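Local coordinates for uncharacterized protein (PDB 6PTM) that probably hydrolyses carrageenan-derived chains from their ends, as an exo-acting glycoside hydrolase of family GH42, at residues P276-G280 against K281-G285; F377-N380 against E381-Y385; K486-A489 against R490-W494; L495-I498 against H499-A503. All blocks are in the same frame, centred on the assembly; numbering follows the deposited sequence.

In the fold
The four contacts follow one another in series along the chain, none nested in or crossing another. Contact 1 turns the chain out of helix 261-278 on its way to strand 288-292. Contact 2 lies in the last turns of helix 358-385, before strand 391-394, and touches contact 1 where Tyr385 meets Pro276 and Ala279. Contacts 3 and 4 share helix 486-498: one begins it, the other ends it and leads into strand 503-506, their centres about 12 Å apart. Contacts 2 and 3 lie on opposite sides of the chain's centre. All four sit in helices, or the turns after them, that accompany the strands of what is probably the GH42 (beta/alpha)8 barrel.

Contact 1 of 4, residues P276-G280 against K281-G285; sequences PYMAG and KQYTG
Lys281 folds back beside the end of helix 261-278 and gives a hydrogen bond from NZ to Tyr277 O at 2.9 Å, meeting it nearly along the C=O axis. Its extended chain makes this possible: CG stands anti to the carbonyl carbon (chi1 -67°), and the methylenes pass the neighbouring carbonyl, CG lying 3.4 Å from Met278 O. That oxygen also accepts the backbone N of Lys281 at 3.0 Å, closing a type II beta turn from Met278 to Lys281. Gly280, third in the turn, has phi 85°, a positive value that glycine adopts easily. Thr284 CG2 comes within 3.3 Å of the same Met278 O. Tyr283 crosses Met278 at about a right angle and sets its OH 3.5 Å from Met278 CA, while Lys281 CB rests over one face of its ring, toward the rim.

Further out, Lys281 O is held by two donors of Thr284, the backbone N and OG1, the latter at 2.7 Å and in the carbonyl plane. Lys219 makes a cation-pi contact with Tyr283, and Met278 packs on Phe194 and Val227 of two parallel strands. The chemistry implies that Lys281 serves two carbonyls at the helix end, Met278 O with its N and Tyr277 O with its NZ: its aliphatic length spans the turn, and its ammonium is likely to offset their partial negative charge.

Contact 2 of 4, residues F377-N380 against E381-Y385; sequences FLKN and EIRKY
Phe377 and Glu381 meet one turn apart near the C-terminal end of helix 358-385, an i to i+4 pair on a helix packed against helix 261-278. Glu381 CG lies over a face of the Phe377 ring in a CH-pi contact, 4.0 Å from the centroid. Beyond it the carboxylate plane is only 7° from that of the ring, with CD 3.8 Å from Phe377 CE1. The bend at chi2 (-63°) turns the acid away from a straight course and brings OE2 to Lys384 NZ, a salt bridge of 2.8 Å on the syn lone pair; OE1 is taken by Ser268 OG of helix 261-278. Glutamate suits the place, since its methylenes serve the ring and its two oxygens serve separate donors. With an alanine here, Phe377 would probably lose the cover of one face and Lys384 and Ser268 would be left without their carboxylate mate.

On another side of the helix Lys379 and Arg383 touch through their methylenes, CG to CG 4.2 Å, and Lys379 CD lies at the edge of the guanidinium. The like charges, Lys379 NZ and Arg383 NH1, stand 5.3 Å apart, and Lys379 NZ is bonded to Asn417 O. The branched Ile382 turns to Tyr288 and Leu290 of strand 288-292. Near the helix end, Lys384 CB sits 3.6 Å above the plane of the Tyr385 ring, offset toward its rim.

Contact 3 of 4, residues K486-A489 against R490-W494; sequences KEYA and RGNYW
Tyr488 O is gripped by two donors: the backbone N of Asn492 at 3.1 Å, the regular helical bond, and a water at 2.7 Å. The same water accepts from Asn492 ND2 at 3.0 Å, so it bridges the carbonyl and the amide one turn on. ND2 also lies against the Tyr488 ring, 3.3 Å from CE1, with ring and amide planes 37° apart. Asn492 pays for this with an unstaggered chi1 of -121°, a strain consistent with the hold on both ends of its amide, since OD1 is bonded to Ser427 OG. Tyr488 OH is anchored to Met473 O and Cys428 N, which fixes the ring the amide leans on.

One residue along, the Tyr493 ring brings its edge to Ala489 O, which lies in the ring plane 3.2 Å from CD1; its OH reaches Thr506. Small Ala489 fits beside Leu474, while long Arg490 spans to helix 534-549 for salt bridges with Glu539 and Asp546. A helix with tyrosine and asparagine bonded to Met473, Cys428 and Ser427 and arginine tied to the next helix fits its position as the crossover of a beta-alpha-beta unit, strands 466-471 and 503-506, in what is probably the GH42 (beta/alpha)8 barrel.

Contact 4 of 4, residues L495-I498 against H499-A503; sequences LATI and HGLTA
With CG anti to its carbonyl carbon (chi1 -72°), His499 swings its ring alongside Leu495, whose CG is anti to its own backbone N (chi1 178°); the two side chains point the same way. Leu495 CD1 meets the imidazole at CD2, 3.7 Å away. The ring also turns its edge to the backbone of that residue, CD2 lying 3.2 Å from Leu495 O with the oxygen in the ring plane, while His499 N bonds to the same oxygen at 3.1 Å.

The chain then leaves helix 486-498 through a Schellman motif. Leu501 N returns to Ala496 O at 3.0 Å and Gly500 N to Thr497 O, also at 3.0 Å. Gly500 takes phi 128°, where a CB would collide with the preceding carbonyl. As is common in this motif, an apolar contact seals the turn: Leu501 CD2 rests on Ala496 CB at 3.6 Å. A water donates to both Thr497 OG1 and Leu501 O, and Thr497 OG1 is bonded to Tyr493 O as well.

Both imidazole nitrogens are used, ND1 by Asp455 and NE2 by Glu708. A leucine in place of His499 would probably leave the carboxylates of Asp455 and Glu708 without their shared partner. Through these two bonds the ring ties the end of helix 486-498 to helix 448-460 and to strand 707-715. Lying between two acids, it is likely to be pushed toward its protonated form.

Contact 1 of 4, residues P276-G280 against K281-G285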
loop_
_atom_site.group_PDB
_atom_site.type_symbol
_atom_site.label_atom_id
_atom_site.label_comp_id
_atom_site.label_asym_id
_atom_site.label_seq_id
_atom_site.Cartn_x
_atom_site.Cartn_y
_atom_site.Cartn_z
ATOM N N PRO A 276 18.325 -21.506 6.947
ATOM C CA PRO A 276 19.077 -22.416 6.075
ATOM C C PRO A 276 18.228 -23.408 5.257
ATOM O O PRO A 276 18.636 -23.770 4.207
ATOM C CB PRO A 276 19.991 -23.169 7.059
ATOM C CG PRO A 276 20.246 -22.120 8.117
ATOM C CD PRO A 276 18.872 -21.501 8.317
ATOM N N TYR A 277 17.057 -23.796 5.739
ATOM C CA TYR A 277 16.136 -24.706 5.023
ATOM C C TYR A 277 15.380 -23.968 3.913
ATOM O O TYR A 277 14.897 -24.643 2.987
ATOM C CB TYR A 277 15.136 -25.308 6.003
ATOM C CG TYR A 277 15.730 -26.290 6.974
ATOM C CD1 TYR A 277 16.056 -27.576 6.585
ATOM C CD2 TYR A 277 15.956 -25.938 8.290
ATOM C CE1 TYR A 277 16.563 -28.497 7.495
ATOM C CE2 TYR A 277 16.474 -26.837 9.210
ATOM C CZ TYR A 277 16.770 -28.135 8.815
ATOM O OH TYR A 277 17.293 -29.014 9.738
ATOM N N MET A 278 15.273 -22.640 3.998
ATOM C CA MET A 278 14.391 -21.833 3.122
ATOM C C MET A 278 15.234 -21.181 2.022
ATOM O O MET A 278 14.620 -20.709 1.025
ATOM C CB MET A 278 13.708 -20.686 3.876
ATOM C CG MET A 278 13.044 -21.089 5.129
ATOM S SD MET A 278 12.175 -19.685 5.880
ATOM C CE MET A 278 12.060 -20.260 7.567
ATOM N N ALA A 279 16.559 -21.086 2.207
ATOM C CA ALA A 279 17.407 -20.145 1.440
ATOM C C ALA A 279 17.328 -20.488 -0.051
ATOM O O ALA A 279 17.509 -21.676 -0.412
ATOM C CB ALA A 279 18.832 -20.160 1.935
ATOM N N GLY A 280 16.973 -19.503 -0.878
ATOM C CA GLY A 280 16.980 -19.634 -2.343
ATOM C C GLY A 280 15.694 -20.246 -2.855
ATOM O O GLY A 280 15.536 -20.345 -4.071
ATOM N N LYS A 281 14.796 -20.687 -1.982
ATOM C CA LYS A 281 13.636 -21.483 -2.443
ATOM C C LYS A 281 12.587 -20.551 -3.054
ATOM O O LYS A 281 12.443 -19.381 -2.595
ATOM C CB LYS A 281 13.135 -22.368 -1.306
ATOM C CG LYS A 281 14.192 -23.424 -0.978
ATOM C CD LYS A 281 13.743 -24.610 -0.199
ATOM C CE LYS A 281 14.873 -25.609 -0.035
ATOM N NZ LYS A 281 14.453 -26.653 0.926
ATOM N N GLN A 282 11.836 -21.072 -4.014
ATOM C CA GLN A 282 10.808 -20.280 -4.724
ATOM C C GLN A 282 9.819 -19.703 -3.691
ATOM O O GLN A 282 9.358 -18.560 -3.941
ATOM C CB GLN A 282 10.193 -21.137 -5.830
ATOM C CG GLN A 282 9.053 -20.449 -6.597
ATOM C CD GLN A 282 9.473 -19.328 -7.524
ATOM O OE1 GLN A 282 10.643 -18.917 -7.547
ATOM N NE2 GLN A 282 8.506 -18.786 -8.267
ATOM N N TYR A 283 9.546 -20.376 -2.545
ATOM C CA TYR A 283 8.520 -19.912 -1.563
ATOM C C TYR A 283 9.034 -18.709 -0.751
ATOM O O TYR A 283 8.252 -18.161 0.027
ATOM C CB TYR A 283 7.950 -21.050 -0.705
ATOM C CG TYR A 283 8.881 -21.719 0.280
ATOM C CD1 TYR A 283 9.247 -21.094 1.467
ATOM C CD2 TYR A 283 9.377 -22.994 0.042
ATOM C CE1 TYR A 283 10.108 -21.698 2.383
ATOM C CE2 TYR A 283 10.228 -23.622 0.951
ATOM C CZ TYR A 283 10.576 -22.978 2.135
ATOM O OH TYR A 283 11.408 -23.575 3.029
ATOM N N THR A 284 10.281 -18.289 -0.945
ATOM C CA THR A 284 10.861 -17.057 -0.356
ATOM C C THR A 284 10.960 -15.954 -1.409
ATOM O O THR A 284 11.448 -14.883 -1.047
ATOM C CB THR A 284 12.253 -17.311 0.243
ATOM O OG1 THR A 284 13.212 -17.597 -0.778
ATOM C CG2 THR A 284 12.220 -18.454 1.228
ATOM N N GLY A 285 10.520 -16.183 -2.649
ATOM C CA GLY A 285 10.734 -15.210 -3.749
ATOM C C GLY A 285 10.104 -13.833 -3.513
ATOM O O GLY A 285 10.668 -12.817 -4.014
#

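Contact 2 of 4, residues F377-N380 against E381-Y385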
loop_
_atom_site.group_PDB
_atom_site.type_symbol
_atom_site.label_atom_id
_atom_site.label_comp_id
_atom_site.label_asym_id
_atom_site.label_seq_id
_atom_site.Cartn_x
_atom_site.Cartn_y
_atom_site.Cartn_z
ATOM N N PHE A 377 18.669 -5.111 12.043
ATOM C CA PHE A 377 19.156 -6.319 12.768
ATOM C C PHE A 377 18.451 -7.562 12.205
ATOM O O PHE A 377 19.144 -8.494 11.796
ATOM C CB PHE A 377 18.963 -6.192 14.285
ATOM C CG PHE A 377 19.043 -7.493 15.047
ATOM C CD1 PHE A 377 20.269 -8.102 15.294
ATOM C CD2 PHE A 377 17.885 -8.115 15.497
ATOM C CE1 PHE A 377 20.332 -9.326 15.947
ATOM C CE2 PHE A 377 17.949 -9.342 16.150
ATOM C CZ PHE A 377 19.172 -9.948 16.363
ATOM N N LEU A 378 17.123 -7.593 12.121
ATOM C CA LEU A 378 16.408 -8.819 11.643
ATOM C C LEU A 378 16.860 -9.174 10.221
ATOM O O LEU A 378 17.171 -10.345 9.969
ATOM C CB LEU A 378 14.888 -8.596 11.689
ATOM C CG LEU A 378 14.269 -8.574 13.080
ATOM C CD1 LEU A 378 12.766 -8.317 12.986
ATOM C CD2 LEU A 378 14.559 -9.867 13.877
ATOM N N LYS A 379 16.887 -8.191 9.321
ATOM C CA LYS A 379 17.346 -8.359 7.926
ATOM C C LYS A 379 18.794 -8.859 7.900
ATOM O O LYS A 379 19.060 -9.842 7.148
ATOM C CB LYS A 379 17.228 -7.059 7.126
ATOM C CG LYS A 379 17.872 -7.123 5.749
ATOM C CD LYS A 379 17.824 -5.844 4.945
ATOM C CE LYS A 379 18.413 -4.659 5.676
ATOM N NZ LYS A 379 18.655 -3.517 4.752
ATOM N N ASN A 380 19.696 -8.282 8.699
ATOM C CA ASN A 380 21.126 -8.715 8.660
ATOM C C ASN A 380 21.237 -10.149 9.182
ATOM O O ASN A 380 22.011 -10.899 8.591
ATOM C CB ASN A 380 22.095 -7.758 9.351
ATOM C CG ASN A 380 22.044 -6.377 8.733
ATOM O OD1 ASN A 380 21.760 -6.222 7.533
ATOM N ND2 ASN A 380 22.245 -5.360 9.563
ATOM N N GLU A 381 20.414 -10.577 10.142
ATOM C CA GLU A 381 20.426 -11.994 10.601
ATOM C C GLU A 381 19.964 -12.924 9.475
ATOM O O GLU A 381 20.693 -13.917 9.221
ATOM C CB GLU A 381 19.633 -12.211 11.887
ATOM C CG GLU A 381 20.229 -11.466 13.066
ATOM C CD GLU A 381 21.628 -11.924 13.454
ATOM O OE1 GLU A 381 21.747 -13.021 13.988
ATOM O OE2 GLU A 381 22.603 -11.237 13.096
ATOM N N ILE A 382 18.857 -12.604 8.793
ATOM C CA ILE A 382 18.326 -13.430 7.674
ATOM C C ILE A 382 19.406 -13.530 6.600
ATOM O O ILE A 382 19.682 -14.658 6.184
ATOM C CB ILE A 382 16.996 -12.884 7.135
ATOM C CG1 ILE A 382 15.883 -13.028 8.177
ATOM C CG2 ILE A 382 16.622 -13.539 5.823
ATOM C CD1 ILE A 382 14.660 -12.221 7.873
ATOM N N ARG A 383 20.062 -12.419 6.237
ATOM C CA ARG A 383 21.045 -12.381 5.128
ATOM C C ARG A 383 22.264 -13.280 5.399
ATOM O O ARG A 383 22.816 -13.751 4.396
ATOM C CB ARG A 383 21.461 -10.944 4.814
ATOM C CG ARG A 383 20.338 -10.152 4.162
ATOM C CD ARG A 383 20.235 -10.365 2.662
ATOM N NE ARG A 383 21.448 -9.874 2.047
ATOM C CZ ARG A 383 21.754 -8.596 1.904
ATOM N NH1 ARG A 383 20.892 -7.670 2.295
ATOM N NH2 ARG A 383 22.926 -8.262 1.372
ATOM N N LYS A 384 22.634 -13.522 6.665
ATOM C CA LYS A 384 23.718 -14.455 7.079
ATOM C C LYS A 384 23.426 -15.866 6.572
ATOM O O LYS A 384 24.379 -16.511 6.216
ATOM C CB LYS A 384 23.870 -14.564 8.593
ATOM C CG LYS A 384 24.478 -13.318 9.220
ATOM C CD LYS A 384 24.824 -13.448 10.686
ATOM C CE LYS A 384 25.214 -12.106 11.281
ATOM N NZ LYS A 384 25.218 -12.199 12.749
ATOM N N TYR A 385 22.163 -16.303 6.540
ATOM C CA TYR A 385 21.759 -17.672 6.135
ATOM C C TYR A 385 21.168 -17.677 4.719
ATOM O O TYR A 385 21.281 -18.705 4.037
ATOM C CB TYR A 385 20.904 -18.267 7.251
ATOM C CG TYR A 385 21.623 -18.217 8.570
ATOM C CD1 TYR A 385 21.397 -17.201 9.487
ATOM C CD2 TYR A 385 22.642 -19.111 8.832
ATOM C CE1 TYR A 385 22.101 -17.125 10.677
ATOM C CE2 TYR A 385 23.364 -19.045 10.010
ATOM C CZ TYR A 385 23.104 -18.039 10.922
ATOM O OH TYR A 385 23.820 -18.027 12.070
#

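Contact 3 of 4, residues K486-A489 against R490-W494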
loop_
_atom_site.group_PDB
_atom_site.type_symbol
_atom_site.label_atom_id
_atom_site.label_comp_id
_atom_site.label_asym_id
_atom_site.label_seq_id
_atom_site.Cartn_x
_atom_site.Cartn_y
_atom_site.Cartn_z
ATOM N N LYS A 486 -18.470 -4.606 -8.166
ATOM C CA LYS A 486 -17.251 -5.037 -8.878
ATOM C C LYS A 486 -16.528 -3.787 -9.416
ATOM O O LYS A 486 -15.302 -3.866 -9.525
ATOM C CB LYS A 486 -17.606 -6.033 -9.970
ATOM C CG LYS A 486 -18.382 -5.485 -11.158
ATOM C CD LYS A 486 -18.878 -6.643 -11.972
ATOM C CE LYS A 486 -19.026 -6.364 -13.446
ATOM N NZ LYS A 486 -20.057 -5.343 -13.653
ATOM N N GLU A 487 -17.239 -2.699 -9.758
ATOM C CA GLU A 487 -16.627 -1.456 -10.328
ATOM C C GLU A 487 -15.696 -0.843 -9.262
ATOM O O GLU A 487 -14.624 -0.357 -9.598
ATOM C CB GLU A 487 -17.683 -0.433 -10.763
ATOM C CG GLU A 487 -18.470 -0.817 -12.018
ATOM C CD GLU A 487 -19.564 -1.877 -11.865
ATOM O OE1 GLU A 487 -19.991 -2.162 -10.733
ATOM O OE2 GLU A 487 -19.911 -2.481 -12.879
ATOM N N TYR A 488 -16.142 -0.811 -8.015
ATOM C CA TYR A 488 -15.319 -0.301 -6.900
ATOM C C TYR A 488 -14.044 -1.145 -6.804
ATOM O O TYR A 488 -12.936 -0.592 -6.691
ATOM C CB TYR A 488 -16.064 -0.328 -5.560
ATOM C CG TYR A 488 -15.102 -0.091 -4.432
ATOM C CD1 TYR A 488 -14.585 1.179 -4.181
ATOM C CD2 TYR A 488 -14.580 -1.164 -3.730
ATOM C CE1 TYR A 488 -13.622 1.380 -3.199
ATOM C CE2 TYR A 488 -13.635 -0.977 -2.737
ATOM C CZ TYR A 488 -13.148 0.296 -2.472
ATOM O OH TYR A 488 -12.192 0.448 -1.489
ATOM N N ALA A 489 -14.202 -2.462 -6.863
ATOM C CA ALA A 489 -13.073 -3.379 -6.602
ATOM C C ALA A 489 -12.020 -3.175 -7.705
ATOM O O ALA A 489 -10.763 -3.022 -7.403
ATOM C CB ALA A 489 -13.567 -4.810 -6.523
ATOM N N ARG A 490 -12.478 -3.183 -8.963
ATOM C CA ARG A 490 -11.608 -2.989 -10.162
ATOM C C ARG A 490 -10.921 -1.619 -10.095
ATOM O O ARG A 490 -9.699 -1.547 -10.328
ATOM C CB ARG A 490 -12.429 -3.100 -11.445
ATOM C CG ARG A 490 -11.735 -2.599 -12.700
ATOM C CD ARG A 490 -12.588 -2.885 -13.924
ATOM N NE ARG A 490 -12.657 -4.318 -14.198
ATOM C CZ ARG A 490 -11.797 -5.013 -14.950
ATOM N NH1 ARG A 490 -10.784 -4.407 -15.528
ATOM N NH2 ARG A 490 -11.952 -6.327 -15.118
ATOM N N GLY A 491 -11.668 -0.555 -9.842
ATOM C CA GLY A 491 -11.080 0.808 -9.811
ATOM C C GLY A 491 -9.950 0.906 -8.809
ATOM O O GLY A 491 -8.926 1.559 -9.068
ATOM N N ASN A 492 -10.116 0.272 -7.663
ATOM C CA ASN A 492 -9.153 0.356 -6.551
ATOM C C ASN A 492 -7.895 -0.429 -6.895
ATOM O O ASN A 492 -6.806 0.098 -6.636
ATOM C CB ASN A 492 -9.791 -0.128 -5.253
ATOM C CG ASN A 492 -9.764 0.942 -4.197
ATOM O OD1 ASN A 492 -9.013 0.834 -3.227
ATOM N ND2 ASN A 492 -10.565 1.982 -4.393
ATOM N N TYR A 493 -8.018 -1.646 -7.400
ATOM C CA TYR A 493 -6.824 -2.467 -7.686
ATOM C C TYR A 493 -6.111 -1.818 -8.870
ATOM O O TYR A 493 -4.892 -1.816 -8.936
ATOM C CB TYR A 493 -7.171 -3.941 -7.904
ATOM C CG TYR A 493 -7.291 -4.697 -6.613
ATOM C CD1 TYR A 493 -8.463 -4.640 -5.881
ATOM C CD2 TYR A 493 -6.235 -5.409 -6.088
ATOM C CE1 TYR A 493 -8.581 -5.275 -4.654
ATOM C CE2 TYR A 493 -6.351 -6.082 -4.874
ATOM C CZ TYR A 493 -7.520 -5.993 -4.141
ATOM O OH TYR A 493 -7.663 -6.623 -2.944
ATOM N N TRP A 494 -6.884 -1.279 -9.798
ATOM C CA TRP A 494 -6.296 -0.654 -11.003
ATOM C C TRP A 494 -5.486 0.579 -10.555
ATOM O O TRP A 494 -4.300 0.743 -10.949
ATOM C CB TRP A 494 -7.407 -0.304 -12.005
ATOM C CG TRP A 494 -6.859 0.184 -13.304
ATOM C CD1 TRP A 494 -6.403 1.430 -13.581
ATOM C CD2 TRP A 494 -6.677 -0.588 -14.501
ATOM N NE1 TRP A 494 -5.956 1.495 -14.866
ATOM C CE2 TRP A 494 -6.119 0.275 -15.462
ATOM C CE3 TRP A 494 -6.946 -1.909 -14.850
ATOM C CZ2 TRP A 494 -5.801 -0.157 -16.737
ATOM C CZ3 TRP A 494 -6.637 -2.342 -16.112
ATOM C CH2 TRP A 494 -6.060 -1.479 -17.041
HETATM O O HOH W 1 -12.304 2.055 -6.832
#

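Contact 4 of 4, residues L495-I498 against H499-A503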
loop_
_atom_site.group_PDB
_atom_site.type_symbol
_atom_site.label_atom_id
_atom_site.label_comp_id
_atom_site.label_asym_id
_atom_site.label_seq_id
_atom_site.Cartn_x
_atom_site.Cartn_y
_atom_site.Cartn_z
ATOM N N LEU A 495 -6.122 1.452 -9.775
ATOM C CA LEU A 495 -5.490 2.709 -9.336
ATOM C C LEU A 495 -4.228 2.395 -8.511
ATOM O O LEU A 495 -3.148 2.962 -8.797
ATOM C CB LEU A 495 -6.536 3.526 -8.567
ATOM C CG LEU A 495 -6.063 4.848 -7.982
ATOM C CD1 LEU A 495 -5.682 5.828 -9.073
ATOM C CD2 LEU A 495 -7.129 5.401 -7.038
ATOM N N ALA A 496 -4.327 1.482 -7.541
ATOM C CA ALA A 496 -3.188 1.110 -6.689
ATOM C C ALA A 496 -2.034 0.609 -7.577
ATOM O O ALA A 496 -0.846 0.982 -7.325
ATOM C CB ALA A 496 -3.592 0.078 -5.671
ATOM N N THR A 497 -2.365 -0.139 -8.627
ATOM C CA THR A 497 -1.347 -0.699 -9.541
ATOM C C THR A 497 -0.700 0.429 -10.351
ATOM O O THR A 497 0.536 0.420 -10.493
ATOM C CB THR A 497 -1.918 -1.817 -10.420
ATOM O OG1 THR A 497 -2.471 -2.793 -9.538
ATOM C CG2 THR A 497 -0.801 -2.387 -11.264
ATOM N N ILE A 498 -1.485 1.398 -10.815
ATOM C CA ILE A 498 -0.915 2.589 -11.500
ATOM C C ILE A 498 0.133 3.263 -10.585
ATOM O O ILE A 498 1.164 3.738 -11.107
ATOM C CB ILE A 498 -2.020 3.543 -11.963
ATOM C CG1 ILE A 498 -2.837 2.921 -13.110
ATOM C CG2 ILE A 498 -1.439 4.915 -12.308
ATOM C CD1 ILE A 498 -2.090 2.709 -14.398
ATOM N N HIS A 499 -0.093 3.285 -9.269
ATOM C CA HIS A 499 0.781 3.977 -8.294
ATOM C C HIS A 499 1.886 3.047 -7.757
ATOM O O HIS A 499 2.580 3.468 -6.810
ATOM C CB HIS A 499 -0.094 4.601 -7.224
ATOM C CG HIS A 499 -0.875 5.805 -7.688
ATOM N ND1 HIS A 499 -0.485 7.099 -7.362
ATOM C CD2 HIS A 499 -1.987 5.918 -8.456
ATOM C CE1 HIS A 499 -1.340 7.961 -7.877
ATOM N NE2 HIS A 499 -2.297 7.249 -8.565
ATOM N N GLY A 500 2.018 1.820 -8.268
ATOM C CA GLY A 500 3.195 0.976 -7.980
ATOM C C GLY A 500 2.884 -0.424 -7.475
ATOM O O GLY A 500 3.800 -1.232 -7.429
ATOM N N LEU A 501 1.657 -0.706 -7.074
ATOM C CA LEU A 501 1.339 -2.037 -6.509
ATOM C C LEU A 501 1.638 -3.152 -7.520
ATOM O O LEU A 501 1.134 -3.107 -8.672
ATOM C CB LEU A 501 -0.127 -2.061 -6.106
ATOM C CG LEU A 501 -0.618 -3.364 -5.484
ATOM C CD1 LEU A 501 0.177 -3.685 -4.211
ATOM C CD2 LEU A 501 -2.100 -3.208 -5.187
ATOM N N THR A 502 2.346 -4.179 -7.055
ATOM C CA THR A 502 2.779 -5.317 -7.903
ATOM C C THR A 502 2.043 -6.591 -7.500
ATOM O O THR A 502 1.722 -7.381 -8.372
ATOM C CB THR A 502 4.292 -5.573 -7.863
ATOM O OG1 THR A 502 5.031 -4.367 -7.687
ATOM C CG2 THR A 502 4.741 -6.255 -9.137
ATOM N N ALA A 503 1.839 -6.818 -6.215
ATOM C CA ALA A 503 1.240 -8.063 -5.704
ATOM C C ALA A 503 0.442 -7.728 -4.464
ATOM O O ALA A 503 0.867 -6.844 -3.715
ATOM C CB ALA A 503 2.316 -9.056 -5.394
HETATM O O HOH W 2 -0.996 -5.021 -8.763
#